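Local atomic coordinates of 2-aminomuconate 6-semialdehyde dehydrogenase (Burkholderia cenocepacia, PDB entry 4U3W), a protein that probably oxidises 2-aminomuconate 6-semialdehyde to 2-aminomuconate with a nicotinamide cofactor, as a member of the aldehyde dehydrogenase family. Residues G250-G255 with F271-K276; A369-G374 with T393-L398; L436-W441 with I455-V460. One frame throughout, in Å; residues are numbered along the deposited sequence.

In the fold
The three contacts follow one another along the chain, each closing before the next opens. Interaction 1 belongs to the unit strand 245-249, helix 252-261, strand 268-272 of an eight-stranded sheet. Interactions 2 and 3 lie in a separate seven-stranded sheet, centres about 23 Å apart: interaction 2 pairs its outermost strand 370-373 with 393-396, interaction 3 pairs 437-441 with the opposite outermost strand 459-462. Strand 277-281 of that sheet directly follows segment 271-276, so interaction 1 stands where the chain passes between the sheets. It touches interaction 3 at Leu436, with centres about 16 Å apart. Interactions 1 and 3 also meet the second subunit, and interaction 3 puts one edge of the seven-stranded sheet at that interface.

Interaction 1. Residues G250-G255 with F271-K276; sequences GESRTG and FELGGK
Gly250 bonds the last residue of strand 268-272, Glu272, and Ser252 bonds Gly274 just beyond it. Gly250 N gives its hydrogen to Glu272 O at 2.9 Å, meeting the carbonyl nearly end-on with a C=O...N angle of 164°. Two residues on, Gly274 N donates to Ser252 OG over 3.0 Å, with 155° at the hydrogen. Ser252 chi1 of -66° sets OG beside its own backbone N and anti to the carbonyl carbon, where it can accept from Gly274 N; the same hydroxyl is also hydrogen-bonded to Leu479 O.

A CA-H...O contact lies between these bonds, Leu273 CA standing 3.0 Å from Gly250 O.

The van der Waals contacts centre on Leu273 and Phe271. Leu273 CB touches Ser252 OG at 3.3 Å, while its two methyls spread over the first helical turn: CD1 approaches Ser252 CA, and CD2 comes to 3.7 Å from Glu251 O and 4.0 Å from Gly255 CA. Gly255 has no side chain to hold the helix off, and its CA lies over one face of the Phe271 ring; Phe271 CE2 is 3.4 Å from Gly255 O.

Glu272 starts its side chain away from segment 250-255, and its carboxylate is hydrogen-bonded to Thr249 and Trp181. The sequence FELGGK matches the glutamate signature of aldehyde dehydrogenases. Within the beta-alpha-beta unit, the contact ties the start of helix 252-261, with Glu251 at its N-cap, to the end of the parallel strand 268-272; Phe248 of strand 245-249 packs on Phe271 and Leu273, and Val266 of the second subunit on the same two side chains.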
ATOM      1  N   GLY A 250     -10.326 -28.302   5.033  1.00 35.00           N
ATOM      2  CA  GLY A 250     -11.155 -29.498   5.175  1.00 33.83           C
ATOM      3  C   GLY A 250     -12.456 -29.268   5.920  1.00 35.39           C
ATOM      4  O   GLY A 250     -12.973 -28.153   5.949  1.00 33.41           O
ATOM      5  N   GLU A 251     -12.988 -30.306   6.572  1.00 35.01           N
ATOM      6  CA  GLU A 251     -14.305 -30.136   7.194  1.00 38.78           C
ATOM      7  C   GLU A 251     -14.264 -29.160   8.377  1.00 36.98           C
ATOM      8  O   GLU A 251     -13.253 -29.106   9.118  1.00 34.32           O
ATOM      9  CB  GLU A 251     -14.861 -31.475   7.702  1.00 42.86           C
ATOM     10  CG  GLU A 251     -15.356 -32.414   6.674  1.00 50.14           C
ATOM     11  CD  GLU A 251     -15.923 -33.653   7.371  1.00 57.51           C
ATOM     12  OE1 GLU A 251     -17.038 -33.572   7.929  1.00 60.28           O
ATOM     13  OE2 GLU A 251     -15.204 -34.662   7.444  1.00 59.81           O
ATOM     14  N   SER A 252     -15.358 -28.419   8.564  1.00 36.95           N
ATOM     15  CA  SER A 252     -15.464 -27.453   9.656  1.00 37.76           C
ATOM     16  C   SER A 252     -15.318 -28.126  11.047  1.00 38.63           C
ATOM     17  O   SER A 252     -14.705 -27.545  11.953  1.00 37.02           O
ATOM     18  CB  SER A 252     -16.801 -26.690   9.581  1.00 39.66           C
ATOM     19  OG  SER A 252     -16.860 -25.853   8.409  1.00 41.98           O
ATOM     20  N   ARG A 253     -15.891 -29.325  11.203  1.00 37.88           N
ATOM     21  CA  ARG A 253     -15.823 -30.075  12.469  1.00 39.84           C
ATOM     22  C   ARG A 253     -14.333 -30.346  12.832  1.00 40.65           C
ATOM     23  O   ARG A 253     -13.895 -30.199  14.000  1.00 40.85           O
ATOM     24  CB  ARG A 253     -16.615 -31.393  12.346  1.00 40.44           C
ATOM     25  N   THR A 254     -13.547 -30.664  11.808  1.00 38.41           N
ATOM     26  CA  THR A 254     -12.131 -30.941  12.022  1.00 37.36           C
ATOM     27  C   THR A 254     -11.369 -29.652  12.346  1.00 37.33           C
ATOM     28  O   THR A 254     -10.495 -29.658  13.222  1.00 34.18           O
ATOM     29  CB  THR A 254     -11.543 -31.663  10.814  1.00 34.50           C
ATOM     30  OG1 THR A 254     -12.302 -32.868  10.639  1.00 35.15           O
ATOM     31  CG2 THR A 254     -10.069 -32.080  11.055  1.00 38.35           C
ATOM     32  N   GLY A 255     -11.725 -28.535  11.694  1.00 36.24           N
ATOM     33  CA  GLY A 255     -11.189 -27.235  12.095  1.00 34.10           C
ATOM     34  C   GLY A 255     -11.393 -26.947  13.596  1.00 39.17           C
ATOM     35  O   GLY A 255     -10.479 -26.372  14.258  1.00 36.58           O
ATOM     36  N   PHE A 271      -7.534 -21.543   8.530  1.00 34.77           N
ATOM     37  CA  PHE A 271      -8.513 -22.589   8.165  1.00 35.50           C
ATOM     38  C   PHE A 271      -9.327 -22.261   6.921  1.00 33.75           C
ATOM     39  O   PHE A 271      -9.842 -21.165   6.806  1.00 35.88           O
ATOM     40  CB  PHE A 271      -9.522 -22.831   9.307  1.00 33.50           C
ATOM     41  CG  PHE A 271      -8.925 -23.368  10.552  1.00 36.30           C
ATOM     42  CD1 PHE A 271      -7.779 -24.157  10.527  1.00 33.85           C
ATOM     43  CD2 PHE A 271      -9.520 -23.074  11.773  1.00 38.86           C
ATOM     44  CE1 PHE A 271      -7.255 -24.669  11.730  1.00 36.83           C
ATOM     45  CE2 PHE A 271      -9.002 -23.574  12.975  1.00 39.77           C
ATOM     46  CZ  PHE A 271      -7.857 -24.371  12.949  1.00 38.87           C
ATOM     47  N   GLU A 272      -9.461 -23.218   6.013  1.00 31.92           N
ATOM     48  CA  GLU A 272     -10.394 -23.102   4.906  1.00 33.94           C
ATOM     49  C   GLU A 272     -11.337 -24.308   5.026  1.00 34.98           C
ATOM     50  O   GLU A 272     -10.898 -25.457   4.831  1.00 34.05           O
ATOM     51  CB  GLU A 272      -9.657 -23.101   3.570  1.00 37.84           C
ATOM     52  CG  GLU A 272      -8.737 -21.876   3.397  1.00 43.49           C
ATOM     53  CD  GLU A 272      -7.587 -22.095   2.385  1.00 48.14           C
ATOM     54  OE1 GLU A 272      -7.448 -23.226   1.828  1.00 51.60           O
ATOM     55  OE2 GLU A 272      -6.844 -21.115   2.109  1.00 45.40           O
ATOM     56  N   LEU A 273     -12.593 -24.068   5.410  1.00 34.56           N
ATOM     57  CA  LEU A 273     -13.405 -25.169   5.948  1.00 32.86           C
ATOM     58  C   LEU A 273     -14.620 -25.449   5.017  1.00 41.52           C
ATOM     59  O   LEU A 273     -14.515 -25.279   3.786  1.00 38.61           O
ATOM     60  CB  LEU A 273     -13.834 -24.866   7.379  1.00 31.00           C
ATOM     61  CG  LEU A 273     -12.662 -24.595   8.375  1.00 34.30           C
ATOM     62  CD1 LEU A 273     -13.160 -24.232   9.757  1.00 33.64           C
ATOM     63  CD2 LEU A 273     -11.696 -25.775   8.458  1.00 33.59           C
ATOM     64  N   GLY A 274     -15.751 -25.894   5.575  1.00 39.00           N
ATOM     65  CA  GLY A 274     -16.859 -26.308   4.708  1.00 36.87           C
ATOM     66  C   GLY A 274     -17.622 -25.151   4.088  1.00 37.02           C
ATOM     67  O   GLY A 274     -17.363 -23.970   4.396  1.00 33.06           O
ATOM     68  N   GLY A 275     -18.548 -25.473   3.174  1.00 36.18           N
ATOM     69  CA  GLY A 275     -19.455 -24.472   2.656  1.00 33.00           C
ATOM     70  C   GLY A 275     -20.775 -25.131   2.204  1.00 34.74           C
ATOM     71  O   GLY A 275     -20.838 -26.352   1.994  1.00 34.64           O
ATOM     72  N   LYS A 276     -21.826 -24.331   2.077  1.00 32.77           N
ATOM     73  CA  LYS A 276     -23.062 -24.771   1.394  1.00 30.59           C
ATOM     74  C   LYS A 276     -23.426 -23.664   0.435  1.00 28.15           C
ATOM     75  O   LYS A 276     -24.343 -22.867   0.671  1.00 31.96           O
ATOM     76  CB  LYS A 276     -24.189 -25.048   2.367  1.00 32.12           C
ATOM     77  CG  LYS A 276     -25.429 -25.739   1.691  1.00 37.41           C
ATOM     78  CD  LYS A 276     -25.134 -27.204   1.282  1.00 34.58           C
ATOM     79  CE  LYS A 276     -26.404 -27.873   0.660  1.00 31.13           C
ATOM     80  NZ  LYS A 276     -26.149 -29.316   0.397  1.00 31.65           N
TER

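Interaction 2. Residues A369-G374 with T393-L398; sequences ATVVTG and TIWTGL
Val372 and Thr373 both lie opposite Ile394, the signature of a beta bulge in this antiparallel pair at the border of the seven-stranded sheet. Three observations support it: the register slips by one between Val371 and Thr373, Val372 has helix-like backbone angles, and the Ile394 amide and carbonyl serve different residues. Val372 N donates to Ile394 O at 3.0 Å, whereas Ile394 N donates to Thr373 O at 3.3 Å. Before the bulge the ladder is regular, with Thr370 and Thr396 exchanging both backbone hydrogen bonds, Thr370 N to Thr396 O and the reverse.

Packing is denser where helices back the strands, to judge by the buried neighbours. Ala369 CB lies 3.7 Å from Leu398 CG and also meets the Trp395 side chain obliquely at CG, 4.1 Å away; Ala364 of helix 351-366 touches both Ala369 and Trp395, and Phe361 meets the indole with planes at about 85°. On the other face, helix 319-331 supplies Leu326 against Ile394 and Val323 against Val372, whose CB is 3.8 Å from Ile394 CG2.

The outer part is looser. Thr370, Val371 and Gly374 are exposed, and Val371 reaches the indole only at its edge, CG2 being 4.1 Å from Trp395 CD1; the two side chains run alongside each other in the same direction. Between the paired threonines, the Thr396 hydroxyl meets carbon: OG1 is 3.6 Å from Thr370 CB.

Thr373 chi1 of -173° places its hydroxyl anti to the backbone N, where it bonds to Gln331 NE2, and puts CG2 between N and the carbonyl carbon, 3.7 Å from Ile394 CD1.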
ATOM      1  N   ALA A 369     -38.040 -34.266  -1.969  1.00 47.43           N
ATOM      2  CA  ALA A 369     -37.396 -33.766  -3.199  1.00 47.14           C
ATOM      3  C   ALA A 369     -37.925 -34.498  -4.441  1.00 46.55           C
ATOM      4  O   ALA A 369     -38.263 -35.690  -4.381  1.00 45.91           O
ATOM      5  CB  ALA A 369     -35.839 -33.911  -3.112  1.00 37.48           C
ATOM      6  N   THR A 370     -38.017 -33.761  -5.539  1.00 43.73           N
ATOM      7  CA  THR A 370     -38.226 -34.299  -6.878  1.00 45.32           C
ATOM      8  C   THR A 370     -36.878 -34.572  -7.519  1.00 46.22           C
ATOM      9  O   THR A 370     -36.077 -33.639  -7.657  1.00 44.37           O
ATOM     10  CB  THR A 370     -38.984 -33.293  -7.750  1.00 49.54           C
ATOM     11  OG1 THR A 370     -40.300 -33.115  -7.225  1.00 50.83           O
ATOM     12  CG2 THR A 370     -39.049 -33.755  -9.198  1.00 51.23           C
ATOM     13  N   VAL A 371     -36.623 -35.806  -7.946  1.00 46.65           N
ATOM     14  CA  VAL A 371     -35.336 -36.136  -8.563  1.00 47.42           C
ATOM     15  C   VAL A 371     -35.401 -35.892 -10.058  1.00 47.64           C
ATOM     16  O   VAL A 371     -35.952 -36.694 -10.805  1.00 46.39           O
ATOM     17  CB  VAL A 371     -34.915 -37.599  -8.320  1.00 48.48           C
ATOM     18  CG1 VAL A 371     -33.566 -37.885  -8.972  1.00 45.42           C
ATOM     19  CG2 VAL A 371     -34.868 -37.898  -6.818  1.00 49.94           C
ATOM     20  N   VAL A 372     -34.821 -34.769 -10.479  1.00 46.59           N
ATOM     21  CA  VAL A 372     -34.855 -34.352 -11.877  1.00 44.98           C
ATOM     22  C   VAL A 372     -33.941 -35.243 -12.719  1.00 41.23           C
ATOM     23  O   VAL A 372     -34.292 -35.647 -13.809  1.00 39.51           O
ATOM     24  CB  VAL A 372     -34.426 -32.863 -12.016  1.00 47.45           C
ATOM     25  CG1 VAL A 372     -34.211 -32.494 -13.473  1.00 47.39           C
ATOM     26  CG2 VAL A 372     -35.477 -31.937 -11.355  1.00 47.56           C
ATOM     27  N   THR A 373     -32.762 -35.549 -12.194  1.00 39.20           N
ATOM     28  CA  THR A 373     -31.892 -36.506 -12.853  1.00 39.64           C
ATOM     29  C   THR A 373     -30.953 -37.158 -11.828  1.00 40.19           C
ATOM     30  O   THR A 373     -30.727 -36.608 -10.738  1.00 41.85           O
ATOM     31  CB  THR A 373     -31.063 -35.834 -13.996  1.00 38.59           C
ATOM     32  OG1 THR A 373     -30.358 -36.852 -14.715  1.00 40.77           O
ATOM     33  CG2 THR A 373     -30.030 -34.828 -13.433  1.00 33.23           C
ATOM     34  N   GLY A 374     -30.430 -38.340 -12.138  1.00 41.55           N
ATOM     35  CA  GLY A 374     -29.468 -38.965 -11.238  1.00 40.29           C
ATOM     36  C   GLY A 374     -30.069 -39.583  -9.984  1.00 40.36           C
ATOM     37  O   GLY A 374     -31.066 -40.248 -10.060  1.00 38.53           O
ATOM     38  N   THR A 393     -26.592 -35.302 -10.026  1.00 31.10           N
ATOM     39  CA  THR A 393     -27.954 -35.302  -9.491  1.00 30.10           C
ATOM     40  C   THR A 393     -28.487 -33.878  -9.353  1.00 30.63           C
ATOM     41  O   THR A 393     -27.751 -32.989  -8.972  1.00 32.77           O
ATOM     42  CB  THR A 393     -27.983 -36.048  -8.127  1.00 34.10           C
ATOM     43  OG1 THR A 393     -27.528 -37.385  -8.345  1.00 33.57           O
ATOM     44  CG2 THR A 393     -29.359 -36.072  -7.500  1.00 33.01           C
ATOM     45  N   ILE A 394     -29.745 -33.668  -9.743  1.00 33.83           N
ATOM     46  CA  ILE A 394     -30.429 -32.388  -9.589  1.00 35.40           C
ATOM     47  C   ILE A 394     -31.738 -32.621  -8.818  1.00 38.33           C
ATOM     48  O   ILE A 394     -32.499 -33.512  -9.161  1.00 38.65           O
ATOM     49  CB  ILE A 394     -30.749 -31.756 -10.982  1.00 34.50           C
ATOM     50  CG1 ILE A 394     -29.475 -31.466 -11.797  1.00 32.74           C
ATOM     51  CG2 ILE A 394     -31.622 -30.500 -10.864  1.00 32.80           C
ATOM     52  CD1 ILE A 394     -29.849 -31.162 -13.299  1.00 36.59           C
ATOM     53  N   TRP A 395     -31.982 -31.827  -7.770  1.00 40.20           N
ATOM     54  CA  TRP A 395     -33.250 -31.856  -7.018  1.00 39.43           C
ATOM     55  C   TRP A 395     -34.035 -30.546  -7.171  1.00 41.05           C
ATOM     56  O   TRP A 395     -33.441 -29.486  -7.410  1.00 38.60           O
ATOM     57  CB  TRP A 395     -33.006 -32.062  -5.541  1.00 39.19           C
ATOM     58  CG  TRP A 395     -32.368 -33.372  -5.181  1.00 40.49           C
ATOM     59  CD1 TRP A 395     -32.653 -34.597  -5.702  1.00 40.57           C
ATOM     60  CD2 TRP A 395     -31.309 -33.568  -4.227  1.00 39.78           C
ATOM     61  NE1 TRP A 395     -31.833 -35.549  -5.126  1.00 40.72           N
ATOM     62  CE2 TRP A 395     -31.008 -34.940  -4.216  1.00 39.45           C
ATOM     63  CE3 TRP A 395     -30.609 -32.712  -3.376  1.00 41.88           C
ATOM     64  CZ2 TRP A 395     -30.022 -35.475  -3.400  1.00 40.95           C
ATOM     65  CZ3 TRP A 395     -29.627 -33.232  -2.575  1.00 44.62           C
ATOM     66  CH2 TRP A 395     -29.355 -34.612  -2.577  1.00 44.01           C
ATOM     67  N   THR A 396     -35.359 -30.628  -7.003  1.00 40.96           N
ATOM     68  CA  THR A 396     -36.186 -29.459  -6.719  1.00 40.32           C
ATOM     69  C   THR A 396     -37.209 -29.740  -5.593  1.00 43.71           C
ATOM     70  O   THR A 396     -37.323 -30.881  -5.112  1.00 44.53           O
ATOM     71  CB  THR A 396     -36.971 -28.968  -7.995  1.00 47.03           C
ATOM     72  OG1 THR A 396     -37.737 -30.051  -8.517  1.00 45.88           O
ATOM     73  CG2 THR A 396     -36.022 -28.489  -9.080  1.00 45.33           C
ATOM     74  N   GLY A 397     -37.956 -28.718  -5.167  1.00 43.07           N
ATOM     75  CA  GLY A 397     -39.072 -28.954  -4.244  1.00 46.06           C
ATOM     76  C   GLY A 397     -38.775 -28.932  -2.756  1.00 47.45           C
ATOM     77  O   GLY A 397     -39.664 -29.118  -1.954  1.00 50.99           O
ATOM     78  N   LEU A 398     -37.536 -28.694  -2.358  1.00 45.35           N
ATOM     79  CA  LEU A 398     -37.212 -28.658  -0.921  1.00 46.22           C
ATOM     80  C   LEU A 398     -37.246 -27.220  -0.353  1.00 45.84           C
ATOM     81  O   LEU A 398     -36.812 -26.281  -1.016  1.00 46.34           O
ATOM     82  CB  LEU A 398     -35.842 -29.292  -0.689  1.00 42.63           C
ATOM     83  CG  LEU A 398     -35.722 -30.767  -1.089  1.00 40.28           C
ATOM     84  CD1 LEU A 398     -34.268 -31.242  -0.980  1.00 41.58           C
ATOM     85  CD2 LEU A 398     -36.627 -31.620  -0.166  1.00 40.12           C
TER

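Interaction 3. Residues L436-W441 with I455-V460; sequences LAASIW and IETGIV
Leu436 to Ala438 run parallel to Thr457 to Val460, with Ala437 bridged to Ile459 and Ala438 to Val460 at CA separations of 4.8 and 4.9 Å. Two carbonyls each accept twice; three of the four bonds cross between the segments, and the fourth, from Thr457, stays within its own. Leu436 O takes Ile459 N at 3.3 Å, in its carbonyl plane, and Gly458 N at 2.9 Å, from 44° above that plane; the helix-like backbone angles of Gly458 bring two successive amides onto one oxygen. Ile459 O receives Ala438 N at 3.1 Å from one face of its plane and Thr457 OG1 from the other. This hydroxyl is the donor, and it sits 63° out of the plane.

Thr457 chi1 of 55° holds OG1 between the backbone N and the carbonyl carbon, which directs it to Ile459 O. The rest of the side chain meets segment 436-441: Thr457 CB lies 3.4 Å from Leu436 O, and its CG2 approaches Ala437 O. Beyond it, Ile455 CG2 rests on Ala438 CB at 3.8 Å. Farther along the same face, Ile440 crosses Val460 at a slant, CG1 to CG1 4.0 Å; Val451 and Ala452 of helix 445-452 cover these two side chains.

Strand 277-281 borders 437-441 on its far side. Ile459 and Val460 also join a parallel ladder with a strand of the second subunit, whose Thr498 bonds Thr457 O, so the sheet runs on across the interface. Adjacent, parallel and joined through helix 445-452, strands 437-441 and 459-462 form a beta-alpha-beta crossover, the repeating element of parallel alpha/beta folds.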
ATOM      1  N   LEU A 436     -18.726 -19.501   2.661  1.00 33.49           N
ATOM      2  CA  LEU A 436     -17.501 -19.665   1.879  1.00 31.19           C
ATOM      3  C   LEU A 436     -17.564 -18.867   0.587  1.00 30.64           C
ATOM      4  O   LEU A 436     -16.805 -17.891   0.434  1.00 31.22           O
ATOM      5  CB  LEU A 436     -17.244 -21.112   1.527  1.00 31.74           C
ATOM      6  CG  LEU A 436     -15.931 -21.441   0.793  1.00 31.42           C
ATOM      7  CD1 LEU A 436     -14.647 -20.781   1.452  1.00 45.86           C
ATOM      8  CD2 LEU A 436     -15.756 -22.979   0.793  1.00 30.72           C
ATOM      9  N   ALA A 437     -18.434 -19.258  -0.348  1.00 29.03           N
ATOM     10  CA  ALA A 437     -18.444 -18.552  -1.648  1.00 28.48           C
ATOM     11  C   ALA A 437     -19.852 -18.463  -2.264  1.00 28.95           C
ATOM     12  O   ALA A 437     -20.767 -19.132  -1.817  1.00 27.87           O
ATOM     13  CB  ALA A 437     -17.499 -19.236  -2.631  1.00 28.02           C
ATOM     14  N   ALA A 438     -20.016 -17.614  -3.295  1.00 27.51           N
ATOM     15  CA  ALA A 438     -21.279 -17.558  -4.009  1.00 26.64           C
ATOM     16  C   ALA A 438     -21.029 -17.116  -5.460  1.00 27.18           C
ATOM     17  O   ALA A 438     -20.013 -16.475  -5.751  1.00 22.54           O
ATOM     18  CB  ALA A 438     -22.217 -16.597  -3.323  1.00 27.19           C
ATOM     19  N   SER A 439     -21.920 -17.464  -6.372  1.00 27.20           N
ATOM     20  CA  SER A 439     -21.828 -16.874  -7.721  1.00 28.33           C
ATOM     21  C   SER A 439     -23.194 -16.352  -8.148  1.00 28.27           C
ATOM     22  O   SER A 439     -24.216 -16.927  -7.809  1.00 28.31           O
ATOM     23  CB  SER A 439     -21.271 -17.887  -8.739  1.00 28.74           C
ATOM     24  OG  SER A 439     -22.167 -18.961  -8.810  1.00 32.49           O
ATOM     25  N   ILE A 440     -23.176 -15.216  -8.858  1.00 29.90           N
ATOM     26  CA  ILE A 440     -24.351 -14.457  -9.279  1.00 29.45           C
ATOM     27  C   ILE A 440     -24.262 -14.301 -10.779  1.00 29.70           C
ATOM     28  O   ILE A 440     -23.193 -13.887 -11.266  1.00 28.50           O
ATOM     29  CB  ILE A 440     -24.343 -13.005  -8.663  1.00 34.55           C
ATOM     30  CG1 ILE A 440     -24.127 -13.059  -7.141  1.00 35.34           C
ATOM     31  CG2 ILE A 440     -25.570 -12.180  -9.067  1.00 39.14           C
ATOM     32  CD1 ILE A 440     -25.239 -13.638  -6.429  1.00 35.72           C
ATOM     33  N   TRP A 441     -25.378 -14.558 -11.486  1.00 30.89           N
ATOM     34  CA  TRP A 441     -25.459 -14.440 -12.926  1.00 30.67           C
ATOM     35  C   TRP A 441     -26.464 -13.342 -13.264  1.00 29.40           C
ATOM     36  O   TRP A 441     -27.660 -13.470 -12.955  1.00 28.34           O
ATOM     37  CB  TRP A 441     -25.861 -15.783 -13.589  1.00 27.29           C
ATOM     38  CG  TRP A 441     -24.810 -16.783 -13.365  1.00 30.63           C
ATOM     39  CD1 TRP A 441     -24.659 -17.572 -12.257  1.00 26.71           C
ATOM     40  CD2 TRP A 441     -23.711 -17.092 -14.239  1.00 27.47           C
ATOM     41  NE1 TRP A 441     -23.528 -18.357 -12.388  1.00 28.23           N
ATOM     42  CE2 TRP A 441     -22.915 -18.061 -13.583  1.00 30.52           C
ATOM     43  CE3 TRP A 441     -23.319 -16.632 -15.501  1.00 32.95           C
ATOM     44  CZ2 TRP A 441     -21.735 -18.592 -14.156  1.00 26.84           C
ATOM     45  CZ3 TRP A 441     -22.169 -17.155 -16.066  1.00 32.20           C
ATOM     46  CH2 TRP A 441     -21.396 -18.131 -15.402  1.00 27.59           C
ATOM     47  N   ILE A 455     -23.553 -10.157   0.023  1.00 33.67           N
ATOM     48  CA  ILE A 455     -23.445 -11.604   0.257  1.00 31.44           C
ATOM     49  C   ILE A 455     -22.385 -11.879   1.348  1.00 32.16           C
ATOM     50  O   ILE A 455     -21.229 -11.406   1.274  1.00 33.17           O
ATOM     51  CB  ILE A 455     -23.080 -12.399  -1.027  1.00 33.68           C
ATOM     52  CG1 ILE A 455     -24.098 -12.168  -2.153  1.00 32.71           C
ATOM     53  CG2 ILE A 455     -22.992 -13.907  -0.760  1.00 29.73           C
ATOM     54  CD1 ILE A 455     -25.468 -12.375  -1.731  1.00 35.21           C
ATOM     55  N   GLU A 456     -22.766 -12.671   2.346  1.00 31.68           N
ATOM     56  CA  GLU A 456     -21.888 -12.891   3.507  1.00 33.70           C
ATOM     57  C   GLU A 456     -20.970 -14.071   3.279  1.00 30.87           C
ATOM     58  O   GLU A 456     -21.096 -15.113   3.934  1.00 32.13           O
ATOM     59  CB  GLU A 456     -22.751 -13.095   4.759  1.00 38.68           C
ATOM     60  CG  GLU A 456     -23.499 -11.817   5.150  1.00 41.57           C
ATOM     61  CD  GLU A 456     -24.634 -12.057   6.159  1.00 47.16           C
ATOM     62  OE1 GLU A 456     -24.954 -13.235   6.479  1.00 46.99           O
ATOM     63  OE2 GLU A 456     -25.211 -11.054   6.614  1.00 50.61           O
ATOM     64  N   THR A 457     -20.064 -13.946   2.316  1.00 29.39           N
ATOM     65  CA  THR A 457     -19.131 -15.028   1.974  1.00 26.72           C
ATOM     66  C   THR A 457     -17.725 -14.435   1.818  1.00 31.09           C
ATOM     67  O   THR A 457     -17.561 -13.206   1.781  1.00 33.49           O
ATOM     68  CB  THR A 457     -19.480 -15.735   0.668  1.00 28.77           C
ATOM     69  OG1 THR A 457     -19.565 -14.728  -0.361  1.00 30.20           O
ATOM     70  CG2 THR A 457     -20.797 -16.482   0.758  1.00 29.15           C
ATOM     71  N   GLY A 458     -16.734 -15.294   1.662  1.00 30.12           N
ATOM     72  CA  GLY A 458     -15.352 -14.836   1.520  1.00 33.22           C
ATOM     73  C   GLY A 458     -15.097 -14.408   0.089  1.00 33.28           C
ATOM     74  O   GLY A 458     -14.234 -13.546  -0.150  1.00 29.44           O
ATOM     75  N   ILE A 459     -15.858 -15.002  -0.843  1.00 31.13           N
ATOM     76  CA  ILE A 459     -15.686 -14.734  -2.270  1.00 31.75           C
ATOM     77  C   ILE A 459     -17.038 -14.605  -2.946  1.00 28.07           C
ATOM     78  O   ILE A 459     -17.933 -15.395  -2.645  1.00 25.93           O
ATOM     79  CB  ILE A 459     -14.903 -15.849  -2.990  1.00 32.95           C
ATOM     80  CG1 ILE A 459     -13.532 -16.050  -2.337  1.00 32.09           C
ATOM     81  CG2 ILE A 459     -14.631 -15.416  -4.463  1.00 25.65           C
ATOM     82  CD1 ILE A 459     -13.486 -17.341  -1.474  1.00 47.00           C
ATOM     83  N   VAL A 460     -17.202 -13.657  -3.875  1.00 26.23           N
ATOM     84  CA  VAL A 460     -18.438 -13.641  -4.706  1.00 27.47           C
ATOM     85  C   VAL A 460     -18.012 -13.496  -6.169  1.00 26.19           C
ATOM     86  O   VAL A 460     -17.289 -12.523  -6.464  1.00 25.71           O
ATOM     87  CB  VAL A 460     -19.402 -12.467  -4.364  1.00 27.06           C
ATOM     88  CG1 VAL A 460     -20.657 -12.478  -5.345  1.00 24.79           C
ATOM     89  CG2 VAL A 460     -19.838 -12.466  -2.847  1.00 24.63           C
TER